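Local coordinates for hypothetical sensory transduction histidine kinase (Methanosarcina mazei, PDB 3LIB), which probably acts as a membrane-bound sensor histidine kinase that phosphorylates a protein histidine with ATP, this chain being its extracellular PDC-fold (Cache) sensor domain, at residues 34-39 / 150-155; 220-225 / 235-240. All blocks are in the same frame, centred on the assembly; numbering follows the deposited sequence.

Contact 1: 34-39 / 150-155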
loop_
_atom_site.group_PDB
_atom_site.type_symbol
_atom_site.label_atom_id
_atom_site.label_comp_id
_atom_site.label_asym_id
_atom_site.label_seq_id
_atom_site.Cartn_x
_atom_site.Cartn_y
_atom_site.Cartn_z
ATOM N N ALA A 34 4.287 6.509 8.401
ATOM C CA ALA A 34 3.320 7.124 9.287
ATOM C C ALA A 34 2.042 6.307 9.369
ATOM O O ALA A 34 1.555 6.079 10.487
ATOM C CB ALA A 34 3.038 8.521 8.868
ATOM N N ASN A 35 1.496 5.871 8.225
ATOM C CA ASN A 35 0.257 5.069 8.247
ATOM C C ASN A 35 0.359 3.870 9.202
ATOM O O ASN A 35 -0.420 3.743 10.163
ATOM C CB ASN A 35 -0.092 4.522 6.869
ATOM C CG ASN A 35 -0.365 5.598 5.875
ATOM O OD1 ASN A 35 -0.414 6.757 6.229
ATOM N ND2 ASN A 35 -0.538 5.223 4.610
ATOM N N LEU A 36 1.317 2.983 8.908
ATOM C CA LEU A 36 1.684 1.863 9.779
ATOM C C LEU A 36 1.779 2.257 11.283
ATOM O O LEU A 36 1.135 1.638 12.122
ATOM C CB LEU A 36 3.002 1.297 9.285
ATOM C CG LEU A 36 3.506 -0.016 9.840
ATOM C CD1 LEU A 36 2.619 -1.121 9.324
ATOM C CD2 LEU A 36 4.894 -0.191 9.344
ATOM N N ALA A 37 2.557 3.288 11.622
ATOM C CA ALA A 37 2.512 3.867 12.964
ATOM C C ALA A 37 1.084 3.998 13.475
ATOM O O ALA A 37 0.811 3.655 14.623
ATOM C CB ALA A 37 3.166 5.200 12.989
ATOM N N ILE A 38 0.157 4.510 12.661
ATOM C CA ILE A 38 -1.220 4.652 13.158
ATOM C C ILE A 38 -1.833 3.286 13.471
ATOM O O ILE A 38 -2.523 3.127 14.488
ATOM C CB ILE A 38 -2.157 5.377 12.191
ATOM C CG1 ILE A 38 -1.585 6.716 11.761
ATOM C CG2 ILE A 38 -3.485 5.616 12.845
ATOM C CD1 ILE A 38 -2.386 7.348 10.619
ATOM N N ALA A 39 -1.590 2.302 12.607
ATOM C CA ALA A 39 -2.082 0.950 12.880
ATOM C C ALA A 39 -1.404 0.347 14.118
ATOM O O ALA A 39 -2.100 -0.065 15.056
ATOM C CB ALA A 39 -1.938 0.036 11.669
ATOM N N VAL A 150 -4.661 -0.869 -0.195
ATOM C CA VAL A 150 -3.525 -1.494 0.422
ATOM C C VAL A 150 -3.719 -1.289 1.924
ATOM O O VAL A 150 -4.129 -0.202 2.348
ATOM C CB VAL A 150 -2.261 -0.798 -0.067
ATOM C CG1 VAL A 150 -1.291 -0.622 1.056
ATOM C CG2 VAL A 150 -1.653 -1.576 -1.233
ATOM N N SER A 151 -3.475 -2.313 2.739
ATOM C CA SER A 151 -3.765 -2.183 4.181
ATOM C C SER A 151 -2.517 -2.258 5.032
ATOM O O SER A 151 -1.640 -3.078 4.775
ATOM C CB SER A 151 -4.784 -3.225 4.657
ATOM O OG SER A 151 -5.811 -3.425 3.689
ATOM N N TYR A 152 -2.437 -1.377 6.023
ATOM C CA TYR A 152 -1.355 -1.405 6.974
ATOM C C TYR A 152 -1.906 -2.022 8.222
ATOM O O TYR A 152 -2.640 -1.367 8.954
ATOM C CB TYR A 152 -0.905 -0.008 7.312
ATOM C CG TYR A 152 -0.342 0.754 6.162
ATOM C CD1 TYR A 152 -1.164 1.387 5.252
ATOM C CD2 TYR A 152 1.009 0.869 6.001
ATOM C CE1 TYR A 152 -0.657 2.090 4.223
ATOM C CE2 TYR A 152 1.517 1.569 4.992
ATOM C CZ TYR A 152 0.687 2.176 4.106
ATOM O OH TYR A 152 1.252 2.868 3.070
ATOM N N VAL A 153 -1.569 -3.277 8.475
ATOM C CA VAL A 153 -2.206 -3.984 9.566
ATOM C C VAL A 153 -1.208 -4.392 10.595
ATOM O O VAL A 153 -0.068 -4.723 10.282
ATOM C CB VAL A 153 -2.878 -5.263 9.094
ATOM C CG1 VAL A 153 -3.892 -5.727 10.130
ATOM C CG2 VAL A 153 -3.512 -5.057 7.700
ATOM N N SER A 154 -1.662 -4.429 11.834
ATOM C CA SER A 154 -0.778 -4.772 12.931
ATOM C C SER A 154 -1.478 -5.616 13.984
ATOM O O SER A 154 -2.476 -5.184 14.555
ATOM C CB SER A 154 -0.251 -3.495 13.548
ATOM O OG SER A 154 0.577 -3.794 14.638
ATOM N N PRO A 155 -0.939 -6.828 14.245
ATOM C CA PRO A 155 -1.563 -7.794 15.168
ATOM C C PRO A 155 -1.693 -7.293 16.633
ATOM O O PRO A 155 -0.792 -6.625 17.165
ATOM C CB PRO A 155 -0.651 -9.014 15.085
ATOM C CG PRO A 155 0.656 -8.487 14.608
ATOM C CD PRO A 155 0.376 -7.291 13.754
#
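This contact belongs to the PDC fold of the extracellular sensor domain, where the long N-terminal helix 12-48 packs against an antiparallel sheet. Segment 34-39 of that helix crosses strand 150-155 at -39°, with the short axes 7.3 Å apart at closest approach. The strand is an inner one. Its backbone pairs with strand 161-171 on one flank and with the 137-139 region on the other. Tyr152 and Ser154 direct their CB atoms at the helix, whereas Val153 points to the other side of the sheet, where it meets Tyr75.

Tyr152 carries most of the contact. Its CG is anti to the carbonyl carbon, and chi2 then sets the rotation of the ring so that one face is turned to Asn35. Asn35 CB sits over the middle of that face as a CH-pi contact, 3.5 Å from the ring centroid and 6° off the ring normal. Asn35 has its CG anti to the carbonyl carbon too. Its amide plane stands almost upright on the ring, at 89°, and ND2 lies 3.2 Å from Tyr152 CE1. Leu36 takes the CD2 side of the ring. The two side chains cross at about a right angle, and Leu36 CB is 3.9 Å from Tyr152 CD2. Leu138 and Val168 of the neighbouring strands also touch Tyr152.

One helical turn after Asn35, the methyl of Ala39 faces the strand backbone near the carbonyl O of Tyr152. It lies over the strand, between the CB atoms of Tyr152 and Ser154. The Ser154 hydroxyl is buried and is satisfied by Asp136, with a weaker bond to Ser43 further along the helix. What Ser154 offers to segment 34-39 is its methylene: CB lies 4.3 Å from Ala39 CB.

Contact 2: 220-225 / 235-240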
loop_
_atom_site.group_PDB
_atom_site.type_symbol
_atom_site.label_atom_id
_atom_site.label_comp_id
_atom_site.label_asym_id
_atom_site.label_seq_id
_atom_site.Cartn_x
_atom_site.Cartn_y
_atom_site.Cartn_z
ATOM N N GLU A 220 11.947 -10.002 -20.555
ATOM C CA GLU A 220 12.578 -10.921 -19.591
ATOM C C GLU A 220 13.551 -10.284 -18.591
ATOM O O GLU A 220 13.686 -10.763 -17.464
ATOM C CB GLU A 220 13.274 -12.072 -20.299
ATOM C CG GLU A 220 13.920 -13.028 -19.307
ATOM C CD GLU A 220 14.249 -14.381 -19.914
ATOM O OE1 GLU A 220 15.048 -14.417 -20.883
ATOM O OE2 GLU A 220 13.713 -15.405 -19.413
ATOM N N GLU A 221 14.250 -9.237 -19.013
ATOM C CA GLU A 221 14.922 -8.336 -18.084
ATOM C C GLU A 221 13.918 -7.726 -17.080
ATOM O O GLU A 221 14.251 -7.394 -15.942
ATOM C CB GLU A 221 15.639 -7.231 -18.858
ATOM C CG GLU A 221 14.714 -6.373 -19.736
ATOM C CD GLU A 221 13.773 -7.193 -20.669
ATOM O OE1 GLU A 221 14.163 -8.302 -21.117
ATOM O OE2 GLU A 221 12.635 -6.723 -20.953
ATOM N N LEU A 222 12.674 -7.574 -17.490
ATOM C CA LEU A 222 11.689 -7.083 -16.560
ATOM C C LEU A 222 11.435 -8.090 -15.442
ATOM O O LEU A 222 10.947 -7.728 -14.378
ATOM C CB LEU A 222 10.387 -6.764 -17.279
ATOM C CG LEU A 222 10.208 -5.314 -17.682
ATOM C CD1 LEU A 222 8.736 -5.023 -17.712
ATOM C CD2 LEU A 222 10.911 -4.418 -16.685
ATOM N N GLU A 223 11.740 -9.361 -15.687
ATOM C CA GLU A 223 11.547 -10.385 -14.658
ATOM C C GLU A 223 12.720 -10.349 -13.680
ATOM O O GLU A 223 12.558 -10.610 -12.497
ATOM C CB GLU A 223 11.367 -11.775 -15.275
ATOM C CG GLU A 223 9.923 -12.120 -15.685
ATOM C CD GLU A 223 9.863 -13.222 -16.764
ATOM O OE1 GLU A 223 10.922 -13.518 -17.370
ATOM O OE2 GLU A 223 8.767 -13.792 -17.020
ATOM N N LYS A 224 13.890 -9.992 -14.190
ATOM C CA LYS A 224 15.041 -9.756 -13.354
ATOM C C LYS A 224 14.748 -8.690 -12.334
ATOM O O LYS A 224 14.840 -8.932 -11.133
ATOM C CB LYS A 224 16.220 -9.299 -14.198
ATOM C CG LYS A 224 16.737 -10.348 -15.181
ATOM C CD LYS A 224 17.941 -9.776 -15.943
ATOM C CE LYS A 224 18.280 -10.608 -17.185
ATOM N NZ LYS A 224 18.154 -12.059 -16.880
ATOM N N ALA A 225 14.411 -7.498 -12.815
ATOM C CA ALA A 225 14.077 -6.382 -11.916
ATOM C C ALA A 225 12.922 -6.687 -10.965
ATOM O O ALA A 225 12.836 -6.103 -9.910
ATOM C CB ALA A 225 13.802 -5.102 -12.700
ATOM N N GLY A 235 17.629 -1.068 -8.573
ATOM C CA GLY A 235 18.495 -1.153 -9.743
ATOM C C GLY A 235 17.960 -0.402 -10.938
ATOM O O GLY A 235 17.163 0.539 -10.787
ATOM N N HIS A 236 18.412 -0.816 -12.124
ATOM C CA HIS A 236 17.886 -0.283 -13.392
ATOM C C HIS A 236 17.987 -1.238 -14.611
ATOM O O HIS A 236 18.785 -2.172 -14.623
ATOM C CB HIS A 236 18.481 1.093 -13.707
ATOM C CG HIS A 236 19.971 1.116 -13.779
ATOM N ND1 HIS A 236 20.674 0.560 -14.827
ATOM C CD2 HIS A 236 20.896 1.667 -12.957
ATOM C CE1 HIS A 236 21.969 0.762 -14.646
ATOM N NE2 HIS A 236 22.131 1.429 -13.517
ATOM N N LEU A 237 17.141 -0.994 -15.611
ATOM C CA LEU A 237 17.108 -1.750 -16.856
ATOM C C LEU A 237 17.009 -0.815 -18.049
ATOM O O LEU A 237 16.805 0.396 -17.906
ATOM C CB LEU A 237 15.842 -2.564 -16.916
ATOM C CG LEU A 237 15.698 -3.815 -16.094
ATOM C CD1 LEU A 237 14.237 -4.242 -16.234
ATOM C CD2 LEU A 237 16.653 -4.891 -16.593
ATOM N N GLU A 238 17.131 -1.396 -19.232
ATOM C CA GLU A 238 16.693 -0.741 -20.444
ATOM C C GLU A 238 15.562 -1.586 -20.965
ATOM O O GLU A 238 15.582 -2.807 -20.831
ATOM C CB GLU A 238 17.787 -0.757 -21.482
ATOM C CG GLU A 238 18.897 0.204 -21.240
ATOM C CD GLU A 238 19.728 0.401 -22.498
ATOM O OE1 GLU A 238 20.536 1.355 -22.552
ATOM O OE2 GLU A 238 19.557 -0.397 -23.442
ATOM N N THR A 239 14.575 -0.968 -21.586
ATOM C CA THR A 239 13.494 -1.755 -22.137
ATOM C C THR A 239 12.703 -0.889 -23.109
ATOM O O THR A 239 12.768 0.339 -23.041
ATOM C CB THR A 239 12.621 -2.302 -20.997
ATOM O OG1 THR A 239 12.229 -3.642 -21.295
ATOM C CG2 THR A 239 11.399 -1.447 -20.775
ATOM N N ALA A 240 11.996 -1.504 -24.047
ATOM C CA ALA A 240 11.095 -0.729 -24.893
ATOM C C ALA A 240 9.819 -0.355 -24.137
ATOM O O ALA A 240 9.194 -1.189 -23.460
ATOM C CB ALA A 240 10.751 -1.490 -26.152
#
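No aromatic ring lies between helix 221-225 and edge strand 235-240 of the four-stranded antiparallel PDC sheet. The His236 ring is on the far side of the strand, where it meets Tyr14 of the long N-terminal helix edge-to-face and Phe251 with the planes at about 60°. The flat group within the contact is the Glu221 carboxylate. OE2 accepts a weak hydrogen bond from Thr239 OG1 at 3.1 Å. OE1 accepts another weak one from the backbone N of Glu220, 2.8 Å away. The Glu221 chain is bent to do this: CG sits between the backbone N and the carbonyl carbon (chi1 59°), and chi2 of -50° folds the carboxylate back. The start of the helix could help to stabilise its negative charge.

Leu237 carries the apolar part of the contact. Its CG is anti to the carbonyl carbon, and its two methyls face the helix, from Glu221 to Ala225. CD2 lies against Glu221 CB at 3.4 Å. CD1 meets Leu222 CD2 at 3.4 Å. An alanine here would probably loosen the helix on the strand, because both methyls that touch Glu221, Leu222 and Ala225 would be gone. Leu250 on the adjacent strand also touches Leu222 and pairs with the Leu237 backbone. Toward the start of the strand, Ala225 CB closes the contact 3.7 Å from Leu237 CD1.

Contacts 1 and 2 each set a helix against an antiparallel sheet, but in different PDC subdomains of one Cache sensor domain. Their centres are 31 Å apart and their nearest atoms about 17 Å, so they do not touch. They follow in series along the chain. Contact 1 brings together segments 111 residues apart and is buried; its centre is about 10 Å from the chain centre, against about 23 Å for contact 2. Contact 2 joins close neighbours in sequence and is only partly buried, on an edge strand. Helix 12-48 links them: it supplies segment 34-39 to contact 1, and its N-terminal part reaches the strand of contact 2.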